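Local coordinates for HpcH/HpaI aldolase/citrate lyase family protein (Burkholderia cenocepacia, PDB 4MF4) that is a TIM-barrel protein of the HpcH/HpaI aldolase/citrate lyase family, whose parallel strands close into a barrel wrapped by helices, at residues Val174-Val188 against Arg214-Ile228. Numbering follows the deposited sequence.
Sequences VERIAATPGVDCLFV and RVLAAGKQAGVAVGI
Glu175 OE2 is gripped twice: Arg214 NE donates to it at 2.9 Å, and a water that also bonds Arg214 O donates to it as well. Arg214 NH2 meets Glu175 OE1 at 2.9 Å and 173°, completing a side-on bidentate salt bridge between helices 174-178 and 206-222 on the outside of the TIM barrel. The two bonds, one to each oxygen through its syn lone pair, limit rotation of both groups; the planes are nearly coplanar, 28° apart. Glu175 reaches the arginine because its chain bends at chi2 (83°), whereas Arg214 runs extended from CG to NE.

Each helix precedes one of the neighbouring strands 185-188 and 225-230, which pair in parallel underneath. Leu186 makes two bonds to the adjacent strand, from its N to Ala225 O and from Gly227 N to its O (2.7 Å), and Val188 N bonds Gly227 O.

Helix meets helix through Ala218 CB against Val174 CG1, 3.7 Å; against the sheet, Leu186 CD1 lies 3.9 Å from CA of Gly219, which has no side chain to keep it off the helix backbone. A Schellman motif with Gly223 at C-prime ends helix 206-222, and Val224 follows with CG2 3.6 Å from Ala178 O. Ile228 N lies over one face of the Phe187 ring, on the opposite face of the sheet from Leu186. Packing is tight beneath helix 206-222, where Val188 CG2 presses to 3.5 Å from Val215 CG1.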
ATOM      1  N   VAL A 174     -27.882 -17.542  26.829  1.00 21.38           N
ATOM      2  CA  VAL A 174     -27.927 -17.959  25.432  1.00 18.99           C
ATOM      3  C   VAL A 174     -29.326 -18.207  24.874  1.00 19.27           C
ATOM      4  O   VAL A 174     -29.574 -17.961  23.702  1.00 18.46           O
ATOM      5  CB  VAL A 174     -27.038 -19.165  25.139  1.00 18.99           C
ATOM      6  CG1 VAL A 174     -27.616 -20.435  25.744  1.00 19.04           C
ATOM      7  CG2 VAL A 174     -26.892 -19.343  23.617  1.00 19.81           C
ATOM      8  N   GLU A 175     -30.258 -18.661  25.702  1.00 19.83           N
ATOM      9  CA  GLU A 175     -31.613 -18.853  25.214  1.00 20.66           C
ATOM     10  C   GLU A 175     -32.239 -17.473  24.880  1.00 20.78           C
ATOM     11  O   GLU A 175     -32.888 -17.321  23.867  1.00 21.18           O
ATOM     12  CB  GLU A 175     -32.459 -19.677  26.211  1.00 22.06           C
ATOM     13  CG  GLU A 175     -31.894 -21.102  26.447  1.00 23.23           C
ATOM     14  CD  GLU A 175     -30.766 -21.192  27.489  1.00 24.95           C
ATOM     15  OE1 GLU A 175     -30.449 -20.174  28.173  1.00 26.69           O
ATOM     16  OE2 GLU A 175     -30.166 -22.301  27.649  1.00 25.67           O
ATOM     17  N   ARG A 176     -32.012 -16.475  25.706  1.00 21.41           N
ATOM     18  CA  ARG A 176     -32.557 -15.122  25.431  1.00 21.83           C
ATOM     19  C   ARG A 176     -31.809 -14.426  24.268  1.00 19.79           C
ATOM     20  O   ARG A 176     -32.392 -13.603  23.542  1.00 18.29           O
ATOM     21  CB  ARG A 176     -32.476 -14.260  26.694  1.00 24.53           C
ATOM     22  CG  ARG A 176     -33.352 -14.740  27.864  1.00 28.84           C
ATOM     23  CD  ARG A 176     -32.835 -14.176  29.192  1.00 33.66           C
ATOM     24  NE  ARG A 176     -33.296 -12.797  29.416  1.00 38.90           N
ATOM     25  CZ  ARG A 176     -32.596 -11.805  29.992  1.00 41.35           C
ATOM     26  NH1 ARG A 176     -31.344 -11.965  30.400  1.00 42.42           N
ATOM     27  NH2 ARG A 176     -33.156 -10.615  30.128  1.00 42.61           N
ATOM     28  N   ILE A 177     -30.502 -14.703  24.128  1.00 17.83           N
ATOM     29  CA  ILE A 177     -29.760 -14.253  22.940  1.00 16.90           C
ATOM     30  C   ILE A 177     -30.357 -14.866  21.668  1.00 17.36           C
ATOM     31  O   ILE A 177     -30.628 -14.168  20.699  1.00 17.58           O
ATOM     32  CB  ILE A 177     -28.268 -14.571  23.047  1.00 16.45           C
ATOM     33  CG1 ILE A 177     -27.661 -13.714  24.164  1.00 16.18           C
ATOM     34  CG2 ILE A 177     -27.557 -14.297  21.716  1.00 16.25           C
ATOM     35  CD1 ILE A 177     -26.285 -14.137  24.590  1.00 16.40           C
ATOM     36  N   ALA A 178     -30.601 -16.168  21.691  1.00 17.50           N
ATOM     37  CA  ALA A 178     -31.210 -16.853  20.550  1.00 17.93           C
ATOM     38  C   ALA A 178     -32.583 -16.301  20.155  1.00 18.74           C
ATOM     39  O   ALA A 178     -32.913 -16.273  18.969  1.00 18.67           O
ATOM     40  CB  ALA A 178     -31.327 -18.318  20.850  1.00 18.57           C
ATOM     41  N   ALA A 179     -33.364 -15.873  21.138  1.00 19.16           N
ATOM     42  CA  ALA A 179     -34.711 -15.334  20.889  1.00 19.30           C
ATOM     43  C   ALA A 179     -34.688 -13.871  20.468  1.00 18.93           C
ATOM     44  O   ALA A 179     -35.735 -13.309  20.149  1.00 19.14           O
ATOM     45  CB  ALA A 179     -35.572 -15.484  22.121  1.00 20.08           C
ATOM     46  N   THR A 180     -33.510 -13.243  20.428  1.00 18.36           N
ATOM     47  CA  THR A 180     -33.405 -11.846  19.960  1.00 18.60           C
ATOM     48  C   THR A 180     -33.708 -11.748  18.459  1.00 18.96           C
ATOM     49  O   THR A 180     -32.995 -12.354  17.619  1.00 18.01           O
ATOM     50  CB  THR A 180     -32.002 -11.264  20.232  1.00 18.52           C
ATOM     51  OG1 THR A 180     -31.758 -11.250  21.639  1.00 19.02           O
ATOM     52  CG2 THR A 180     -31.846  -9.859  19.702  1.00 19.04           C
ATOM     53  N   PRO A 181     -34.747 -10.960  18.088  1.00 20.64           N
ATOM     54  CA  PRO A 181     -35.046 -10.860  16.652  1.00 20.10           C
ATOM     55  C   PRO A 181     -33.857 -10.303  15.856  1.00 18.81           C
ATOM     56  O   PRO A 181     -33.157  -9.391  16.293  1.00 18.49           O
ATOM     57  CB  PRO A 181     -36.242  -9.894  16.612  1.00 20.85           C
ATOM     58  CG  PRO A 181     -36.925 -10.095  17.918  1.00 20.79           C
ATOM     59  CD  PRO A 181     -35.800 -10.311  18.905  1.00 21.45           C
ATOM     60  N   GLY A 182     -33.611 -10.860  14.687  1.00 18.80           N
ATOM     61  CA  GLY A 182     -32.457 -10.446  13.907  1.00 17.94           C
ATOM     62  C   GLY A 182     -31.170 -11.232  14.124  1.00 17.78           C
ATOM     63  O   GLY A 182     -30.205 -11.028  13.389  1.00 17.82           O
ATOM     64  N   VAL A 183     -31.124 -12.112  15.122  1.00 16.65           N
ATOM     65  CA  VAL A 183     -29.991 -13.026  15.314  1.00 16.47           C
ATOM     66  C   VAL A 183     -30.190 -14.229  14.392  1.00 16.30           C
ATOM     67  O   VAL A 183     -31.117 -15.009  14.578  1.00 16.89           O
ATOM     68  CB  VAL A 183     -29.861 -13.504  16.784  1.00 16.01           C
ATOM     69  CG1 VAL A 183     -28.911 -14.706  16.913  1.00 16.44           C
ATOM     70  CG2 VAL A 183     -29.384 -12.362  17.640  1.00 15.38           C
ATOM     71  N   ASP A 184     -29.348 -14.379  13.374  1.00 16.01           N
ATOM     72  CA  ASP A 184     -29.550 -15.452  12.373  1.00 16.16           C
ATOM     73  C   ASP A 184     -28.685 -16.683  12.690  1.00 15.73           C
ATOM     74  O   ASP A 184     -28.911 -17.751  12.136  1.00 16.03           O
ATOM     75  CB  ASP A 184     -29.235 -14.969  10.957  1.00 16.80           C
ATOM     76  CG  ASP A 184     -30.037 -13.722  10.558  1.00 18.29           C
ATOM     77  OD1 ASP A 184     -31.304 -13.762  10.648  1.00 19.16           O
ATOM     78  OD2 ASP A 184     -29.411 -12.693  10.200  1.00 16.02           O
ATOM     79  N   CYS A 185     -27.698 -16.557  13.581  1.00 15.14           N
ATOM     80  CA  CYS A 185     -26.852 -17.688  13.893  1.00 14.58           C
ATOM     81  C   CYS A 185     -26.145 -17.479  15.210  1.00 14.45           C
ATOM     82  O   CYS A 185     -25.684 -16.381  15.456  1.00 13.26           O
ATOM     83  CB  CYS A 185     -25.777 -17.805  12.809  1.00 15.35           C
ATOM     84  SG  CYS A 185     -24.706 -19.264  12.993  1.00 17.00           S
ATOM     85  N   LEU A 186     -26.005 -18.526  16.020  1.00 14.56           N
ATOM     86  CA  LEU A 186     -25.201 -18.458  17.231  1.00 15.55           C
ATOM     87  C   LEU A 186     -23.880 -19.103  16.888  1.00 17.21           C
ATOM     88  O   LEU A 186     -23.880 -20.232  16.404  1.00 18.37           O
ATOM     89  CB  LEU A 186     -25.837 -19.234  18.385  1.00 16.17           C
ATOM     90  CG  LEU A 186     -27.246 -18.883  18.801  1.00 15.89           C
ATOM     91  CD1 LEU A 186     -27.812 -19.920  19.773  1.00 16.78           C
ATOM     92  CD2 LEU A 186     -27.284 -17.484  19.370  1.00 16.43           C
ATOM     93  N   PHE A 187     -22.751 -18.440  17.160  1.00 16.10           N
ATOM     94  CA  PHE A 187     -21.465 -19.042  16.795  1.00 15.89           C
ATOM     95  C   PHE A 187     -20.608 -19.356  18.018  1.00 16.33           C
ATOM     96  O   PHE A 187     -20.362 -18.498  18.838  1.00 15.67           O
ATOM     97  CB  PHE A 187     -20.748 -18.102  15.832  1.00 15.63           C
ATOM     98  CG  PHE A 187     -19.505 -18.683  15.210  1.00 14.74           C
ATOM     99  CD1 PHE A 187     -18.300 -18.569  15.847  1.00 15.01           C
ATOM    100  CD2 PHE A 187     -19.549 -19.276  13.972  1.00 15.22           C
ATOM    101  CE1 PHE A 187     -17.151 -19.041  15.259  1.00 15.79           C
ATOM    102  CE2 PHE A 187     -18.405 -19.767  13.373  1.00 15.05           C
ATOM    103  CZ  PHE A 187     -17.205 -19.626  14.009  1.00 15.32           C
ATOM    104  N   VAL A 188     -20.199 -20.605  18.157  1.00 17.55           N
ATOM    105  CA  VAL A 188     -19.266 -21.018  19.226  1.00 19.76           C
ATOM    106  C   VAL A 188     -17.796 -20.994  18.785  1.00 19.82           C
ATOM    107  O   VAL A 188     -17.400 -21.696  17.835  1.00 20.11           O
ATOM    108  CB  VAL A 188     -19.611 -22.469  19.693  1.00 20.32           C
ATOM    109  CG1 VAL A 188     -18.704 -22.904  20.832  1.00 22.74           C
ATOM    110  CG2 VAL A 188     -21.060 -22.573  20.143  1.00 21.09           C
ATOM    111  N   ARG A 214     -24.917 -26.725  25.588  1.00 18.98           N
ATOM    112  CA  ARG A 214     -25.996 -25.793  25.895  1.00 20.26           C
ATOM    113  C   ARG A 214     -26.281 -24.816  24.774  1.00 18.26           C
ATOM    114  O   ARG A 214     -27.440 -24.556  24.453  1.00 18.23           O
ATOM    115  CB  ARG A 214     -25.768 -25.029  27.218  1.00 22.20           C
ATOM    116  CG  ARG A 214     -26.970 -24.177  27.607  1.00 23.82           C
ATOM    117  CD  ARG A 214     -26.815 -23.548  28.980  1.00 27.88           C
ATOM    118  NE  ARG A 214     -27.762 -22.449  29.203  1.00 29.86           N
ATOM    119  CZ  ARG A 214     -27.786 -21.703  30.301  1.00 31.88           C
ATOM    120  NH1 ARG A 214     -26.922 -21.911  31.288  1.00 33.21           N
ATOM    121  NH2 ARG A 214     -28.687 -20.755  30.419  1.00 35.60           N
ATOM    122  N   VAL A 215     -25.232 -24.278  24.160  1.00 17.20           N
ATOM    123  CA  VAL A 215     -25.410 -23.291  23.108  1.00 16.49           C
ATOM    124  C   VAL A 215     -26.078 -23.943  21.885  1.00 15.90           C
ATOM    125  O   VAL A 215     -27.039 -23.422  21.298  1.00 15.29           O
ATOM    126  CB  VAL A 215     -24.025 -22.675  22.704  1.00 16.65           C
ATOM    127  CG1 VAL A 215     -24.181 -21.780  21.499  1.00 16.95           C
ATOM    128  CG2 VAL A 215     -23.433 -21.880  23.856  1.00 17.46           C
ATOM    129  N   LEU A 216     -25.542 -25.083  21.474  1.00 16.08           N
ATOM    130  CA  LEU A 216     -26.161 -25.859  20.375  1.00 15.68           C
ATOM    131  C   LEU A 216     -27.646 -26.171  20.629  1.00 16.43           C
ATOM    132  O   LEU A 216     -28.497 -26.035  19.727  1.00 16.98           O
ATOM    133  CB  LEU A 216     -25.372 -27.158  20.160  1.00 16.23           C
ATOM    134  CG  LEU A 216     -25.922 -28.180  19.149  1.00 15.87           C
ATOM    135  CD1 LEU A 216     -25.941 -27.525  17.771  1.00 17.04           C
ATOM    136  CD2 LEU A 216     -25.085 -29.448  19.115  1.00 16.49           C
ATOM    137  N   ALA A 217     -27.955 -26.611  21.851  1.00 16.34           N
ATOM    138  CA  ALA A 217     -29.323 -26.994  22.212  1.00 16.73           C
ATOM    139  C   ALA A 217     -30.208 -25.787  22.202  1.00 16.79           C
ATOM    140  O   ALA A 217     -31.366 -25.839  21.760  1.00 16.20           O
ATOM    141  CB  ALA A 217     -29.347 -27.665  23.577  1.00 16.44           C
ATOM    142  N   ALA A 218     -29.674 -24.667  22.679  1.00 16.83           N
ATOM    143  CA  ALA A 218     -30.460 -23.417  22.618  1.00 17.67           C
ATOM    144  C   ALA A 218     -30.860 -23.057  21.195  1.00 18.50           C
ATOM    145  O   ALA A 218     -31.988 -22.646  20.918  1.00 18.41           O
ATOM    146  CB  ALA A 218     -29.714 -22.275  23.273  1.00 17.67           C
ATOM    147  N   GLY A 219     -29.905 -23.169  20.286  1.00 18.35           N
ATOM    148  CA  GLY A 219     -30.155 -22.904  18.902  1.00 18.50           C
ATOM    149  C   GLY A 219     -31.246 -23.803  18.355  1.00 18.23           C
ATOM    150  O   GLY A 219     -32.178 -23.310  17.732  1.00 17.45           O
ATOM    151  N   LYS A 220     -31.110 -25.121  18.569  1.00 18.78           N
ATOM    152  CA  LYS A 220     -32.072 -26.100  18.048  1.00 19.22           C
ATOM    153  C   LYS A 220     -33.474 -25.840  18.530  1.00 18.77           C
ATOM    154  O   LYS A 220     -34.436 -25.963  17.763  1.00 19.90           O
ATOM    155  CB  LYS A 220     -31.672 -27.533  18.424  1.00 19.78           C
ATOM    156  CG  LYS A 220     -30.441 -28.027  17.693  1.00 19.85           C
ATOM    157  CD  LYS A 220     -30.174 -29.457  18.070  1.00 20.54           C
ATOM    158  CE  LYS A 220     -28.982 -30.014  17.381  1.00 21.46           C
ATOM    159  NZ  LYS A 220     -28.522 -31.225  18.123  1.00 22.75           N
ATOM    160  N   GLN A 221     -33.597 -25.501  19.804  1.00 19.08           N
ATOM    161  CA  GLN A 221     -34.895 -25.240  20.424  1.00 19.74           C
ATOM    162  C   GLN A 221     -35.519 -23.936  19.870  1.00 18.66           C
ATOM    163  O   GLN A 221     -36.727 -23.850  19.658  1.00 16.37           O
ATOM    164  CB  GLN A 221     -34.746 -25.206  21.960  1.00 21.37           C
ATOM    165  CG  GLN A 221     -36.038 -25.215  22.752  1.00 23.41           C
ATOM    166  CD  GLN A 221     -36.820 -23.909  22.736  1.00 24.94           C
ATOM    167  OE1 GLN A 221     -36.275 -22.819  22.573  1.00 25.24           O
ATOM    168  NE2 GLN A 221     -38.134 -24.025  22.912  1.00 27.28           N
ATOM    169  N   ALA A 222     -34.681 -22.951  19.574  1.00 18.13           N
ATOM    170  CA  ALA A 222     -35.158 -21.673  19.047  1.00 18.71           C
ATOM    171  C   ALA A 222     -35.407 -21.703  17.558  1.00 18.80           C
ATOM    172  O   ALA A 222     -35.946 -20.736  17.025  1.00 18.95           O
ATOM    173  CB  ALA A 222     -34.144 -20.564  19.342  1.00 18.23           C
ATOM    174  N   GLY A 223     -34.978 -22.757  16.880  1.00 18.93           N
ATOM    175  CA  GLY A 223     -34.856 -22.728  15.391  1.00 19.25           C
ATOM    176  C   GLY A 223     -33.839 -21.731  14.772  1.00 19.07           C
ATOM    177  O   GLY A 223     -34.048 -21.213  13.691  1.00 18.68           O
ATOM    178  N   VAL A 224     -32.731 -21.503  15.462  1.00 18.13           N
ATOM    179  CA  VAL A 224     -31.664 -20.630  15.021  1.00 16.95           C
ATOM    180  C   VAL A 224     -30.437 -21.510  14.758  1.00 17.02           C
ATOM    181  O   VAL A 224     -30.038 -22.352  15.595  1.00 16.11           O
ATOM    182  CB  VAL A 224     -31.355 -19.601  16.130  1.00 17.44           C
ATOM    183  CG1 VAL A 224     -30.191 -18.695  15.712  1.00 17.54           C
ATOM    184  CG2 VAL A 224     -32.614 -18.794  16.486  1.00 17.29           C
ATOM    185  N   ALA A 225     -29.871 -21.356  13.569  1.00 16.69           N
ATOM    186  CA  ALA A 225     -28.622 -21.989  13.217  1.00 17.29           C
ATOM    187  C   ALA A 225     -27.537 -21.813  14.252  1.00 17.11           C
ATOM    188  O   ALA A 225     -27.377 -20.732  14.801  1.00 15.87           O
ATOM    189  CB  ALA A 225     -28.110 -21.440  11.900  1.00 18.08           C
ATOM    190  N   VAL A 226     -26.785 -22.899  14.506  1.00 16.29           N
ATOM    191  CA  VAL A 226     -25.573 -22.783  15.294  1.00 16.24           C
ATOM    192  C   VAL A 226     -24.316 -23.054  14.471  1.00 15.80           C
ATOM    193  O   VAL A 226     -24.307 -23.937  13.638  1.00 16.54           O
ATOM    194  CB  VAL A 226     -25.631 -23.711  16.494  1.00 16.14           C
ATOM    195  CG1 VAL A 226     -24.441 -23.474  17.414  1.00 16.13           C
ATOM    196  CG2 VAL A 226     -26.954 -23.444  17.230  1.00 16.77           C
ATOM    197  N   GLY A 227     -23.282 -22.267  14.724  1.00 15.94           N
ATOM    198  CA  GLY A 227     -22.004 -22.402  14.027  1.00 16.64           C
ATOM    199  C   GLY A 227     -20.877 -22.638  15.020  1.00 14.88           C
ATOM    200  O   GLY A 227     -21.055 -22.432  16.216  1.00 14.41           O
ATOM    201  N   ILE A 228     -19.704 -22.986  14.503  1.00 14.18           N
ATOM    202  CA  ILE A 228     -18.581 -23.383  15.322  1.00 13.76           C
ATOM    203  C   ILE A 228     -17.312 -23.336  14.491  1.00 14.17           C
ATOM    204  O   ILE A 228     -17.336 -23.546  13.251  1.00 13.96           O
ATOM    205  CB  ILE A 228     -18.824 -24.813  15.910  1.00 14.95           C
ATOM    206  CG1 ILE A 228     -17.784 -25.153  16.992  1.00 15.44           C
ATOM    207  CG2 ILE A 228     -18.884 -25.821  14.806  1.00 14.69           C
ATOM    208  CD1 ILE A 228     -18.163 -26.307  17.889  1.00 16.29           C
TER
HETATM  209  O   HOH W   1     -29.813 -24.678  25.920  1.00 19.85           O
HETATM  210  O   HOH W   2     -31.105 -19.358  11.731  1.00 24.17           O